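Local coordinates for protein endoglucanase (Clostridium thermocellum, PDB 2C4X) that probably cleaves cellulose as a whole enzyme, of which this piece is the C-terminal PKD domain and the CBM44 module that recognises beta-glucan chains and xyloglucan, at residues Y43-F48 with E53-T58; T127-F132 with G137-V142; Y184-T189 with V195-T200. The protein carries 1 engineered substitution. All coordinates share one frame; numbering follows the deposited sequence.

Contact 1 of 3, residues Y43-F48 with E53-T58. Engineered in segment 43-48: Val45 (natural residue Ala).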
ATOM      1  N   TYR A  43      36.371   2.943   9.069  1.00 37.50           N
ATOM      2  CA  TYR A  43      35.551   2.324   8.041  1.00 37.71           C
ATOM      3  C   TYR A  43      34.060   2.255   8.385  1.00 37.12           C
ATOM      4  O   TYR A  43      33.639   2.486   9.532  1.00 36.23           O
ATOM      5  CB  TYR A  43      36.120   0.959   7.589  1.00 39.03           C
ATOM      6  CG  TYR A  43      36.419  -0.003   8.708  1.00 39.87           C
ATOM      7  CD1 TYR A  43      35.418  -0.828   9.216  1.00 41.18           C
ATOM      8  CD2 TYR A  43      37.698  -0.089   9.261  1.00 40.79           C
ATOM      9  CE1 TYR A  43      35.680  -1.725  10.250  1.00 41.79           C
ATOM     10  CE2 TYR A  43      37.973  -0.967  10.299  1.00 41.33           C
ATOM     11  CZ  TYR A  43      36.956  -1.792  10.786  1.00 41.58           C
ATOM     12  OH  TYR A  43      37.195  -2.680  11.812  1.00 41.67           O
ATOM     13  N   TYR A  44      33.283   1.986   7.342  1.00 36.33           N
ATOM     14  CA  TYR A  44      31.834   1.904   7.391  1.00 36.29           C
ATOM     15  C   TYR A  44      31.482   0.520   6.893  1.00 36.31           C
ATOM     16  O   TYR A  44      31.908   0.134   5.798  1.00 36.62           O
ATOM     17  CB  TYR A  44      31.218   2.945   6.443  1.00 36.09           C
ATOM     18  CG  TYR A  44      31.626   4.372   6.736  1.00 36.23           C
ATOM     19  CD1 TYR A  44      32.863   4.869   6.300  1.00 35.56           C
ATOM     20  CD2 TYR A  44      30.780   5.230   7.449  1.00 35.33           C
ATOM     21  CE1 TYR A  44      33.247   6.152   6.577  1.00 34.09           C
ATOM     22  CE2 TYR A  44      31.153   6.524   7.724  1.00 35.60           C
ATOM     23  CZ  TYR A  44      32.394   6.981   7.288  1.00 36.18           C
ATOM     24  OH  TYR A  44      32.784   8.271   7.547  1.00 36.42           O
ATOM     25  N   VAL A  45      30.718  -0.226   7.686  1.00 36.02           N
ATOM     26  CA  VAL A  45      30.302  -1.580   7.321  1.00 36.11           C
ATOM     27  C   VAL A  45      28.769  -1.591   7.226  1.00 35.56           C
ATOM     28  O   VAL A  45      28.087  -1.160   8.151  1.00 35.04           O
ATOM     29  CB  VAL A  45      30.798  -2.632   8.347  1.00 36.33           C
ATOM     30  CG1 VAL A  45      30.295  -4.041   7.986  1.00 35.86           C
ATOM     31  CG2 VAL A  45      32.332  -2.624   8.435  1.00 36.97           C
ATOM     32  N   TRP A  46      28.255  -2.063   6.094  1.00 34.79           N
ATOM     33  CA  TRP A  46      26.821  -2.037   5.794  1.00 34.81           C
ATOM     34  C   TRP A  46      26.260  -3.445   5.662  1.00 35.19           C
ATOM     35  O   TRP A  46      26.875  -4.303   5.016  1.00 34.52           O
ATOM     36  CB  TRP A  46      26.585  -1.335   4.460  1.00 34.58           C
ATOM     37  CG  TRP A  46      27.052   0.089   4.401  1.00 35.10           C
ATOM     38  CD1 TRP A  46      28.286   0.537   4.018  1.00 35.08           C
ATOM     39  CD2 TRP A  46      26.278   1.251   4.703  1.00 34.96           C
ATOM     40  NE1 TRP A  46      28.332   1.911   4.079  1.00 35.38           N
ATOM     41  CE2 TRP A  46      27.118   2.376   4.505  1.00 34.95           C
ATOM     42  CE3 TRP A  46      24.964   1.453   5.158  1.00 35.88           C
ATOM     43  CZ2 TRP A  46      26.679   3.687   4.710  1.00 34.71           C
ATOM     44  CZ3 TRP A  46      24.527   2.755   5.368  1.00 35.04           C
ATOM     45  CH2 TRP A  46      25.388   3.858   5.145  1.00 34.76           C
ATOM     46  N   ASP A  47      25.090  -3.671   6.261  1.00 34.87           N
ATOM     47  CA  ASP A  47      24.326  -4.889   6.037  1.00 34.15           C
ATOM     48  C   ASP A  47      23.026  -4.405   5.400  1.00 33.74           C
ATOM     49  O   ASP A  47      22.259  -3.673   6.024  1.00 33.19           O
ATOM     50  CB  ASP A  47      24.080  -5.637   7.357  1.00 34.40           C
ATOM     51  CG  ASP A  47      23.289  -6.926   7.173  1.00 36.62           C
ATOM     52  OD1 ASP A  47      22.398  -7.001   6.303  1.00 38.38           O
ATOM     53  OD2 ASP A  47      23.547  -7.883   7.925  1.00 39.68           O
ATOM     54  N   PHE A  48      22.798  -4.804   4.150  1.00 32.94           N
ATOM     55  CA  PHE A  48      21.676  -4.279   3.366  1.00 33.51           C
ATOM     56  C   PHE A  48      20.349  -5.000   3.651  1.00 33.09           C
ATOM     57  O   PHE A  48      19.294  -4.575   3.181  1.00 33.09           O
ATOM     58  CB  PHE A  48      22.046  -4.252   1.871  1.00 33.19           C
ATOM     59  CG  PHE A  48      23.200  -3.333   1.571  1.00 34.28           C
ATOM     60  CD1 PHE A  48      23.022  -1.943   1.594  1.00 35.82           C
ATOM     61  CD2 PHE A  48      24.471  -3.848   1.305  1.00 36.13           C
ATOM     62  CE1 PHE A  48      24.086  -1.086   1.349  1.00 36.06           C
ATOM     63  CE2 PHE A  48      25.547  -2.988   1.060  1.00 36.00           C
ATOM     64  CZ  PHE A  48      25.337  -1.602   1.074  1.00 34.84           C
ATOM     65  N   GLU A  53      26.408  -7.668   2.116  1.00 36.57           N
ATOM     66  CA  GLU A  53      27.036  -6.699   3.002  1.00 37.94           C
ATOM     67  C   GLU A  53      28.150  -6.018   2.216  1.00 38.65           C
ATOM     68  O   GLU A  53      28.630  -6.552   1.217  1.00 39.11           O
ATOM     69  CB  GLU A  53      27.605  -7.387   4.260  1.00 37.64           C
ATOM     70  CG  GLU A  53      26.541  -8.038   5.143  1.00 38.08           C
ATOM     71  CD  GLU A  53      27.046  -8.504   6.497  1.00 39.09           C
ATOM     72  OE1 GLU A  53      27.963  -7.887   7.067  1.00 43.21           O
ATOM     73  OE2 GLU A  53      26.489  -9.494   7.012  1.00 41.95           O
ATOM     74  N   GLY A  54      28.568  -4.846   2.671  1.00 39.40           N
ATOM     75  CA  GLY A  54      29.679  -4.147   2.038  1.00 39.77           C
ATOM     76  C   GLY A  54      30.383  -3.212   2.995  1.00 39.99           C
ATOM     77  O   GLY A  54      29.853  -2.860   4.049  1.00 39.49           O
ATOM     78  N   THR A  55      31.598  -2.825   2.627  1.00 40.56           N
ATOM     79  CA  THR A  55      32.377  -1.894   3.427  1.00 40.90           C
ATOM     80  C   THR A  55      32.899  -0.758   2.554  1.00 41.03           C
ATOM     81  O   THR A  55      33.061  -0.915   1.339  1.00 40.67           O
ATOM     82  CB  THR A  55      33.577  -2.581   4.085  1.00 41.19           C
ATOM     83  OG1 THR A  55      34.521  -2.947   3.073  1.00 42.62           O
ATOM     84  CG2 THR A  55      33.149  -3.821   4.849  1.00 40.87           C
ATOM     85  N   SER A  56      33.144   0.387   3.180  1.00 40.44           N
ATOM     86  CA  SER A  56      33.852   1.485   2.542  1.00 40.42           C
ATOM     87  C   SER A  56      34.677   2.259   3.566  1.00 39.58           C
ATOM     88  O   SER A  56      34.368   2.236   4.758  1.00 38.13           O
ATOM     89  CB  SER A  56      32.875   2.432   1.846  1.00 40.73           C
ATOM     90  OG  SER A  56      33.607   3.441   1.157  1.00 43.31           O
ATOM     91  N   THR A  57      35.731   2.931   3.098  1.00 39.31           N
ATOM     92  CA  THR A  57      36.482   3.850   3.952  1.00 39.34           C
ATOM     93  C   THR A  57      35.911   5.272   3.836  1.00 39.23           C
ATOM     94  O   THR A  57      36.347   6.190   4.539  1.00 38.94           O
ATOM     95  CB  THR A  57      38.006   3.847   3.638  1.00 39.33           C
ATOM     96  OG1 THR A  57      38.210   4.150   2.255  1.00 39.54           O
ATOM     97  CG2 THR A  57      38.630   2.485   3.955  1.00 39.46           C
ATOM     98  N   THR A  58      34.938   5.438   2.939  1.00 39.27           N
ATOM     99  CA  THR A  58      34.238   6.713   2.752  1.00 39.10           C
ATOM    100  C   THR A  58      32.745   6.548   3.096  1.00 38.60           C
ATOM    101  O   THR A  58      32.226   5.443   3.019  1.00 37.95           O
ATOM    102  CB  THR A  58      34.413   7.247   1.312  1.00 39.39           C
ATOM    103  OG1 THR A  58      33.884   6.295   0.385  1.00 40.28           O
ATOM    104  CG2 THR A  58      35.889   7.513   0.989  1.00 39.69           C
TER
HETATM  105  O   HOH W   1      29.962   3.792   3.047  1.00 49.16           O
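Tyr43 lays its CA and CB against the carbonyl oxygen of Ser56, while its phenol leads away from strand 53-56 and its backbone bonds to Thr78 of strand 69-79. Tyr44 forms a hydrogen-bonded pair with Ser56, Tyr44 N to Ser56 O at 2.8 Å and Ser56 N to Tyr44 O at 2.9 Å. Its CG stands anti to the carbonyl carbon (chi1 -58°), which turns the ring's CD1/CE1 edge toward residues 56-58: the carbonyl oxygens of Ser56 and Thr57 lie near the ring plane, and CD1 comes to 3.4 Å from Thr58 O. Val45, engineered in place of the natural alanine, runs alongside Thr55 in a non-hydrogen-bonded pair, CG2 to CG2 3.9 Å. Trp46 returns to a hydrogen-bonded pair, its N-H aimed almost straight (168°) at Gly54 O. Its indole NE1 donates to a water lying in the ring plane at 2.7 Å, and this water donates to Thr58 O at 2.8 Å, tying a buried side chain to the other segment. Asp47 stacks its carboxylate on that of Glu53, planes 20° apart, with OD2 to OE2 at 3.5 Å; the like charges may raise the pKa of the pair somewhat, while the bond from Gly49 N to Asp47 OD1 would favour ionised Asp47. Phe48 brings CE2 to 3.9 Å from Gly54 N and stacks on Tyr63. This is an antiparallel beta hairpin at the edge of a PKD-domain sheet.

Contact 2 of 3, residues T127-F132 with G137-V142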
ATOM      1  N   THR A 127      -9.301  -2.406 -17.325  1.00 42.40           N
ATOM      2  CA  THR A 127      -8.822  -1.289 -18.141  1.00 42.71           C
ATOM      3  C   THR A 127      -7.302  -1.107 -18.105  1.00 42.91           C
ATOM      4  O   THR A 127      -6.650  -1.493 -17.138  1.00 43.09           O
ATOM      5  CB  THR A 127      -9.498   0.046 -17.706  1.00 42.51           C
ATOM      6  OG1 THR A 127      -9.144   1.088 -18.625  1.00 43.06           O
ATOM      7  CG2 THR A 127      -9.065   0.458 -16.296  1.00 42.50           C
ATOM      8  N   THR A 128      -6.756  -0.513 -19.165  1.00 43.13           N
ATOM      9  CA  THR A 128      -5.368  -0.065 -19.189  1.00 43.47           C
ATOM     10  C   THR A 128      -5.286   1.467 -19.110  1.00 43.71           C
ATOM     11  O   THR A 128      -4.187   2.029 -19.110  1.00 43.95           O
ATOM     12  CB  THR A 128      -4.613  -0.545 -20.466  1.00 43.63           C
ATOM     13  OG1 THR A 128      -5.306  -0.095 -21.637  1.00 44.03           O
ATOM     14  CG2 THR A 128      -4.496  -2.066 -20.511  1.00 43.73           C
ATOM     15  N   GLU A 129      -6.440   2.136 -19.042  1.00 43.78           N
ATOM     16  CA  GLU A 129      -6.502   3.603 -19.059  1.00 44.37           C
ATOM     17  C   GLU A 129      -5.842   4.234 -17.837  1.00 44.27           C
ATOM     18  O   GLU A 129      -5.097   5.213 -17.962  1.00 44.11           O
ATOM     19  CB  GLU A 129      -7.947   4.094 -19.211  1.00 44.43           C
ATOM     20  CG  GLU A 129      -8.517   3.884 -20.615  1.00 45.83           C
ATOM     21  CD  GLU A 129     -10.016   4.157 -20.723  1.00 46.16           C
ATOM     22  OE1 GLU A 129     -10.644   4.598 -19.732  1.00 46.97           O
ATOM     23  OE2 GLU A 129     -10.567   3.930 -21.825  1.00 49.84           O
ATOM     24  N   LYS A 130      -6.130   3.669 -16.663  1.00 44.01           N
ATOM     25  CA  LYS A 130      -5.485   4.047 -15.414  1.00 44.07           C
ATOM     26  C   LYS A 130      -5.233   2.796 -14.581  1.00 43.85           C
ATOM     27  O   LYS A 130      -6.081   1.903 -14.512  1.00 44.06           O
ATOM     28  CB  LYS A 130      -6.361   5.010 -14.603  1.00 44.17           C
ATOM     29  CG  LYS A 130      -6.547   6.390 -15.206  1.00 44.54           C
ATOM     30  CD  LYS A 130      -7.265   7.331 -14.241  1.00 44.73           C
ATOM     31  CE  LYS A 130      -7.860   8.531 -14.985  1.00 45.19           C
ATOM     32  NZ  LYS A 130      -6.824   9.383 -15.647  1.00 45.78           N
ATOM     33  N   ALA A 131      -4.067   2.739 -13.947  1.00 43.35           N
ATOM     34  CA  ALA A 131      -3.757   1.687 -12.986  1.00 42.70           C
ATOM     35  C   ALA A 131      -2.918   2.282 -11.875  1.00 42.47           C
ATOM     36  O   ALA A 131      -2.213   3.278 -12.091  1.00 42.41           O
ATOM     37  CB  ALA A 131      -3.021   0.545 -13.659  1.00 42.91           C
ATOM     38  N   PHE A 132      -3.007   1.694 -10.683  1.00 41.93           N
ATOM     39  CA  PHE A 132      -2.180   2.133  -9.565  1.00 41.77           C
ATOM     40  C   PHE A 132      -0.819   1.440  -9.613  1.00 41.74           C
ATOM     41  O   PHE A 132       0.214   2.061  -9.357  1.00 41.91           O
ATOM     42  CB  PHE A 132      -2.872   1.898  -8.207  1.00 41.70           C
ATOM     43  CG  PHE A 132      -2.032   2.309  -7.035  1.00 41.49           C
ATOM     44  CD1 PHE A 132      -1.904   3.656  -6.698  1.00 41.48           C
ATOM     45  CD2 PHE A 132      -1.334   1.359  -6.296  1.00 41.34           C
ATOM     46  CE1 PHE A 132      -1.099   4.051  -5.627  1.00 41.76           C
ATOM     47  CE2 PHE A 132      -0.520   1.740  -5.228  1.00 41.84           C
ATOM     48  CZ  PHE A 132      -0.408   3.090  -4.887  1.00 41.81           C
ATOM     49  N   GLY A 137      -6.174  -2.279 -14.188  1.00 39.92           N
ATOM     50  CA  GLY A 137      -7.000  -2.148 -12.990  1.00 39.89           C
ATOM     51  C   GLY A 137      -8.452  -2.245 -13.415  1.00 39.88           C
ATOM     52  O   GLY A 137      -8.744  -2.682 -14.528  1.00 39.42           O
ATOM     53  N   LEU A 138      -9.360  -1.841 -12.529  1.00 39.79           N
ATOM     54  CA  LEU A 138     -10.786  -1.791 -12.860  1.00 39.73           C
ATOM     55  C   LEU A 138     -11.221  -0.372 -13.183  1.00 39.80           C
ATOM     56  O   LEU A 138     -10.694   0.601 -12.623  1.00 40.21           O
ATOM     57  CB  LEU A 138     -11.651  -2.359 -11.726  1.00 39.57           C
ATOM     58  CG  LEU A 138     -11.524  -3.852 -11.409  1.00 39.96           C
ATOM     59  CD1 LEU A 138     -12.530  -4.279 -10.336  1.00 39.12           C
ATOM     60  CD2 LEU A 138     -11.672  -4.711 -12.674  1.00 39.06           C
ATOM     61  N   LYS A 139     -12.175  -0.269 -14.102  1.00 39.62           N
ATOM     62  CA  LYS A 139     -12.790   0.992 -14.459  1.00 39.34           C
ATOM     63  C   LYS A 139     -14.278   0.839 -14.189  1.00 39.48           C
ATOM     64  O   LYS A 139     -14.954   0.027 -14.824  1.00 39.65           O
ATOM     65  CB  LYS A 139     -12.520   1.319 -15.929  1.00 39.34           C
ATOM     66  CG  LYS A 139     -13.156   2.597 -16.434  1.00 39.21           C
ATOM     67  CD  LYS A 139     -12.903   2.756 -17.929  1.00 38.18           C
ATOM     68  CE  LYS A 139     -13.730   3.881 -18.509  1.00 37.94           C
ATOM     69  NZ  LYS A 139     -13.399   4.146 -19.944  1.00 36.50           N
ATOM     70  N   TRP A 140     -14.770   1.616 -13.235  1.00 39.00           N
ATOM     71  CA  TRP A 140     -16.126   1.468 -12.723  1.00 39.35           C
ATOM     72  C   TRP A 140     -16.918   2.724 -13.045  1.00 39.24           C
ATOM     73  O   TRP A 140     -16.666   3.789 -12.481  1.00 39.48           O
ATOM     74  CB  TRP A 140     -16.067   1.199 -11.212  1.00 38.77           C
ATOM     75  CG  TRP A 140     -17.390   1.095 -10.460  1.00 38.61           C
ATOM     76  CD1 TRP A 140     -18.593   0.633 -10.933  1.00 38.24           C
ATOM     77  CD2 TRP A 140     -17.603   1.425  -9.077  1.00 38.24           C
ATOM     78  NE1 TRP A 140     -19.545   0.678  -9.928  1.00 38.44           N
ATOM     79  CE2 TRP A 140     -18.963   1.160  -8.782  1.00 38.74           C
ATOM     80  CE3 TRP A 140     -16.773   1.925  -8.059  1.00 39.71           C
ATOM     81  CZ2 TRP A 140     -19.516   1.384  -7.504  1.00 38.85           C
ATOM     82  CZ3 TRP A 140     -17.322   2.145  -6.784  1.00 38.90           C
ATOM     83  CH2 TRP A 140     -18.680   1.872  -6.521  1.00 38.39           C
ATOM     84  N   THR A 141     -17.859   2.597 -13.973  1.00 39.50           N
ATOM     85  CA  THR A 141     -18.657   3.740 -14.417  1.00 39.64           C
ATOM     86  C   THR A 141     -20.067   3.659 -13.847  1.00 39.32           C
ATOM     87  O   THR A 141     -20.783   2.686 -14.075  1.00 38.67           O
ATOM     88  CB  THR A 141     -18.695   3.853 -15.964  1.00 39.58           C
ATOM     89  OG1 THR A 141     -17.356   3.839 -16.482  1.00 40.67           O
ATOM     90  CG2 THR A 141     -19.391   5.144 -16.406  1.00 40.16           C
ATOM     91  N   VAL A 142     -20.444   4.694 -13.100  1.00 39.64           N
ATOM     92  CA  VAL A 142     -21.741   4.757 -12.431  1.00 39.75           C
ATOM     93  C   VAL A 142     -22.613   5.855 -13.032  1.00 40.30           C
ATOM     94  O   VAL A 142     -22.174   7.000 -13.190  1.00 40.12           O
ATOM     95  CB  VAL A 142     -21.584   5.007 -10.906  1.00 39.82           C
ATOM     96  CG1 VAL A 142     -22.959   5.079 -10.212  1.00 39.57           C
ATOM     97  CG2 VAL A 142     -20.703   3.938 -10.268  1.00 39.57           C
TER
HETATM   98  O   HOH W   2      -7.612   1.093 -12.433  1.00 42.97           O
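Glu129 and Lys139 approach obliquely, their extended chains converging on a salt bridge. Lys139 NZ lies 2.8 Å from Glu129 OE1, on the syn side of the carboxylate and 19° out of its plane; OE2 is more distant, at 3.4 Å from NZ. To get there the lysine first passes Thr127, whose side chain it crosses at about a right angle: Thr127 CG2 touches Lys139 CB at 3.6 Å. The hydroxyl of Thr127 points along the loop toward Glu129: with OG1 anti to the backbone nitrogen (chi1 -173°), it accepts from Glu129 N at 2.9 Å, forming an ST turn that sets the start of the glutamate. The backbones of Thr127 and Gly137 make an antiparallel hydrogen-bonded pair, Thr127 N to Gly137 O 2.9 Å and Gly137 N to Thr127 O 3.1 Å. A water donates to Lys130 O at 2.7 Å and to Leu138 O at 3.1 Å, bridging the chain where the two backbones have diverged. Beyond it Ala131 passes close to Gly137, and Phe132 N bonds to Asp248, a calcium ligand. The contact is mainly polar: one ion pair, whose acid also has a weak hydrogen bond with Tyr246 OH, two backbone bonds and a bridging water close the connection between strands 120-127 and 137-145, consistent with a firm base for the calcium-binding residues Lys133 and Arg136.

Contact 3 of 3, residues Y184-T189 with V195-T200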
ATOM      1  N   TYR A 184     -15.668  -1.585   2.025  1.00 38.27           N
ATOM      2  CA  TYR A 184     -16.332  -2.322   3.073  1.00 38.15           C
ATOM      3  C   TYR A 184     -16.036  -3.799   2.997  1.00 37.91           C
ATOM      4  O   TYR A 184     -15.649  -4.333   1.951  1.00 36.87           O
ATOM      5  CB  TYR A 184     -17.852  -2.097   3.035  1.00 38.42           C
ATOM      6  CG  TYR A 184     -18.546  -2.730   1.844  1.00 37.80           C
ATOM      7  CD1 TYR A 184     -19.024  -4.051   1.897  1.00 37.83           C
ATOM      8  CD2 TYR A 184     -18.764  -1.994   0.679  1.00 36.57           C
ATOM      9  CE1 TYR A 184     -19.674  -4.627   0.811  1.00 37.87           C
ATOM     10  CE2 TYR A 184     -19.410  -2.556  -0.412  1.00 37.37           C
ATOM     11  CZ  TYR A 184     -19.859  -3.868  -0.346  1.00 38.97           C
ATOM     12  OH  TYR A 184     -20.510  -4.395  -1.442  1.00 38.14           O
ATOM     13  N   ILE A 185     -16.205  -4.448   4.137  1.00 38.21           N
ATOM     14  CA  ILE A 185     -16.272  -5.899   4.192  1.00 38.59           C
ATOM     15  C   ILE A 185     -17.452  -6.288   5.070  1.00 38.52           C
ATOM     16  O   ILE A 185     -17.629  -5.774   6.188  1.00 38.68           O
ATOM     17  CB  ILE A 185     -14.949  -6.563   4.643  1.00 38.56           C
ATOM     18  CG1 ILE A 185     -15.039  -8.084   4.426  1.00 39.52           C
ATOM     19  CG2 ILE A 185     -14.613  -6.205   6.100  1.00 38.51           C
ATOM     20  CD1 ILE A 185     -13.735  -8.773   4.273  1.00 40.08           C
HETATM   21  N   MSE A 186     -18.279  -7.175   4.533  1.00 38.64           N
HETATM   22  CA  MSE A 186     -19.536  -7.527   5.139  1.00 38.92           C
HETATM   23  C   MSE A 186     -19.641  -9.045   5.319  1.00 37.91           C
HETATM   24  O   MSE A 186     -20.134  -9.741   4.428  1.00 37.93           O
HETATM   25  CB  MSE A 186     -20.683  -6.982   4.273  1.00 39.01           C
HETATM   26  CG  MSE A 186     -22.068  -7.239   4.827  1.00 39.63           C
HETATM   27 SE   MSE A 186     -23.484  -6.278   3.856  0.90 42.87          SE
HETATM   28  CE  MSE A 186     -23.008  -6.828   2.069  1.00 39.50           C
ATOM     29  N   PRO A 187     -19.130  -9.569   6.455  1.00 37.34           N
ATOM     30  CA  PRO A 187     -19.417 -10.958   6.823  1.00 36.78           C
ATOM     31  C   PRO A 187     -20.896 -11.144   7.143  1.00 36.28           C
ATOM     32  O   PRO A 187     -21.550 -10.228   7.661  1.00 36.40           O
ATOM     33  CB  PRO A 187     -18.575 -11.185   8.084  1.00 36.52           C
ATOM     34  CG  PRO A 187     -17.612 -10.049   8.133  1.00 36.97           C
ATOM     35  CD  PRO A 187     -18.254  -8.911   7.441  1.00 36.99           C
ATOM     36  N   HIS A 188     -21.420 -12.317   6.814  1.00 35.27           N
ATOM     37  CA  HIS A 188     -22.819 -12.639   7.053  1.00 34.71           C
ATOM     38  C   HIS A 188     -22.920 -14.148   7.207  1.00 35.19           C
ATOM     39  O   HIS A 188     -22.062 -14.879   6.693  1.00 34.93           O
ATOM     40  CB  HIS A 188     -23.699 -12.152   5.882  1.00 35.00           C
ATOM     41  CG  HIS A 188     -23.281 -12.692   4.541  1.00 34.68           C
ATOM     42  ND1 HIS A 188     -23.827 -13.834   3.997  1.00 36.42           N
ATOM     43  CD2 HIS A 188     -22.358 -12.258   3.649  1.00 34.93           C
ATOM     44  CE1 HIS A 188     -23.258 -14.082   2.830  1.00 35.94           C
ATOM     45  NE2 HIS A 188     -22.358 -13.143   2.598  1.00 35.53           N
ATOM     46  N   THR A 189     -23.941 -14.612   7.929  1.00 34.59           N
ATOM     47  CA  THR A 189     -24.284 -16.019   7.934  1.00 35.06           C
ATOM     48  C   THR A 189     -24.722 -16.412   6.507  1.00 35.34           C
ATOM     49  O   THR A 189     -25.237 -15.570   5.758  1.00 35.09           O
ATOM     50  CB  THR A 189     -25.433 -16.334   8.930  1.00 34.49           C
ATOM     51  OG1 THR A 189     -26.547 -15.471   8.657  1.00 35.53           O
ATOM     52  CG2 THR A 189     -24.980 -16.148  10.383  1.00 34.52           C
ATOM     53  N   VAL A 195     -25.805 -10.039   9.748  1.00 37.03           N
ATOM     54  CA  VAL A 195     -24.906  -9.324   8.873  1.00 36.02           C
ATOM     55  C   VAL A 195     -24.029  -8.384   9.716  1.00 36.28           C
ATOM     56  O   VAL A 195     -24.525  -7.716  10.632  1.00 35.58           O
ATOM     57  CB  VAL A 195     -25.724  -8.534   7.830  1.00 36.51           C
ATOM     58  CG1 VAL A 195     -24.830  -7.730   6.918  1.00 34.69           C
ATOM     59  CG2 VAL A 195     -26.633  -9.475   7.032  1.00 35.12           C
ATOM     60  N   LEU A 196     -22.733  -8.342   9.413  1.00 35.94           N
ATOM     61  CA  LEU A 196     -21.832  -7.397  10.082  1.00 36.79           C
ATOM     62  C   LEU A 196     -21.307  -6.396   9.081  1.00 36.92           C
ATOM     63  O   LEU A 196     -20.836  -6.769   8.018  1.00 37.47           O
ATOM     64  CB  LEU A 196     -20.653  -8.121  10.747  1.00 36.88           C
ATOM     65  CG  LEU A 196     -20.972  -9.304  11.671  1.00 38.37           C
ATOM     66  CD1 LEU A 196     -19.666  -9.934  12.194  1.00 39.87           C
ATOM     67  CD2 LEU A 196     -21.859  -8.886  12.835  1.00 38.33           C
ATOM     68  N   TRP A 197     -21.361  -5.124   9.433  1.00 37.23           N
ATOM     69  CA  TRP A 197     -20.909  -4.079   8.531  1.00 37.31           C
ATOM     70  C   TRP A 197     -19.608  -3.457   9.027  1.00 37.56           C
ATOM     71  O   TRP A 197     -19.546  -2.920  10.138  1.00 37.13           O
ATOM     72  CB  TRP A 197     -21.999  -3.026   8.361  1.00 37.17           C
ATOM     73  CG  TRP A 197     -21.616  -1.924   7.415  1.00 37.46           C
ATOM     74  CD1 TRP A 197     -21.208  -0.673   7.747  1.00 36.56           C
ATOM     75  CD2 TRP A 197     -21.601  -1.989   5.984  1.00 37.06           C
ATOM     76  NE1 TRP A 197     -20.949   0.059   6.616  1.00 36.54           N
ATOM     77  CE2 TRP A 197     -21.175  -0.728   5.516  1.00 37.54           C
ATOM     78  CE3 TRP A 197     -21.904  -2.992   5.053  1.00 37.18           C
ATOM     79  CZ2 TRP A 197     -21.045  -0.438   4.159  1.00 37.26           C
ATOM     80  CZ3 TRP A 197     -21.774  -2.710   3.703  1.00 36.89           C
ATOM     81  CH2 TRP A 197     -21.352  -1.437   3.266  1.00 38.00           C
ATOM     82  N   ASN A 198     -18.565  -3.576   8.209  1.00 37.76           N
ATOM     83  CA  ASN A 198     -17.283  -2.914   8.459  1.00 38.73           C
ATOM     84  C   ASN A 198     -16.932  -2.069   7.254  1.00 38.93           C
ATOM     85  O   ASN A 198     -16.952  -2.566   6.124  1.00 39.20           O
ATOM     86  CB  ASN A 198     -16.186  -3.950   8.705  1.00 38.48           C
ATOM     87  CG  ASN A 198     -16.576  -4.955   9.767  1.00 40.01           C
ATOM     88  OD1 ASN A 198     -16.430  -4.694  10.955  1.00 40.82           O
ATOM     89  ND2 ASN A 198     -17.108  -6.098   9.343  1.00 39.52           N
ATOM     90  N   SER A 199     -16.613  -0.795   7.475  1.00 39.04           N
ATOM     91  CA  SER A 199     -16.298   0.085   6.353  1.00 39.56           C
ATOM     92  C   SER A 199     -15.375   1.224   6.753  1.00 39.78           C
ATOM     93  O   SER A 199     -15.231   1.538   7.933  1.00 39.82           O
ATOM     94  CB  SER A 199     -17.580   0.657   5.732  1.00 38.80           C
ATOM     95  OG  SER A 199     -18.104   1.702   6.529  1.00 39.91           O
ATOM     96  N   THR A 200     -14.761   1.848   5.761  1.00 39.90           N
ATOM     97  CA  THR A 200     -13.988   3.055   6.009  1.00 40.34           C
ATOM     98  C   THR A 200     -14.645   4.210   5.258  1.00 40.58           C
ATOM     99  O   THR A 200     -14.405   4.432   4.071  1.00 40.24           O
ATOM    100  CB  THR A 200     -12.508   2.859   5.656  1.00 40.35           C
ATOM    101  OG1 THR A 200     -12.007   1.745   6.408  1.00 40.70           O
ATOM    102  CG2 THR A 200     -11.684   4.111   6.013  1.00 39.78           C
TER
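Residues 184-188 and 195-199 run antiparallel, with Ile185 and Asn198 as a hydrogen-bonded pair and Leu196 N bonded to Pro187 O at 2.8 Å. Ile185 O is gripped twice, by Asn198 N at 3.1 Å and by Asn198 ND2 at 3.2 Å, the two donors reaching it from opposite faces of its carbonyl plane. The second bond lies close to the plane of the amide, which it holds alongside the Ile185 CG2 methyl and Pro187 CD. On the other face Tyr184 and Trp197 form an offset stack, planes 22° apart and centroids of the phenol and the six-membered indole ring 4.8 Å apart. Trp197 has CG anti to its own nitrogen (chi1 -179°), and its ring reaches back so that CH2 rests 3.4 Å from Tyr184 CG, over the phenol; in return Tyr184 CB makes a CH-pi contact with the indole face. Tyr184 OH bonds to Gln230. Selenomethionine Met186 meets the indole at its edge, SE to Trp197 CE3 3.8 Å, in a Met-aromatic contact. Its CG is also pressed tightly against Val195 CG1, at 3.5 Å. Farther along, His188 CB touches Val195 CG2 at 4.1 Å. The whole is a beta hairpin of strands 178-187 and 198-203, the latter outermost in one sheet of the beta-sandwich carbohydrate-binding module.

In the fold
Contacts 1 and 3 are both antiparallel hairpins ending on an outermost strand, but they belong to different domains, with centres about 50 Å apart; contact 1 is in the PKD domain. Contacts 2 and 3 share the carbohydrate-binding module yet hold separate sheets of its sandwich, their nearest atoms about 8 Å apart. All three are partly buried. In contact 1 Tyr44, Trp46 and Phe48 are buried, while Tyr43 and the paired acids lie toward the surface; contact 3 instead puts its indole, stacked on a buried tyrosine, at the exposed side. Contact 2, beside a calcium site, buries the least surface between its segments and alone contains a salt bridge.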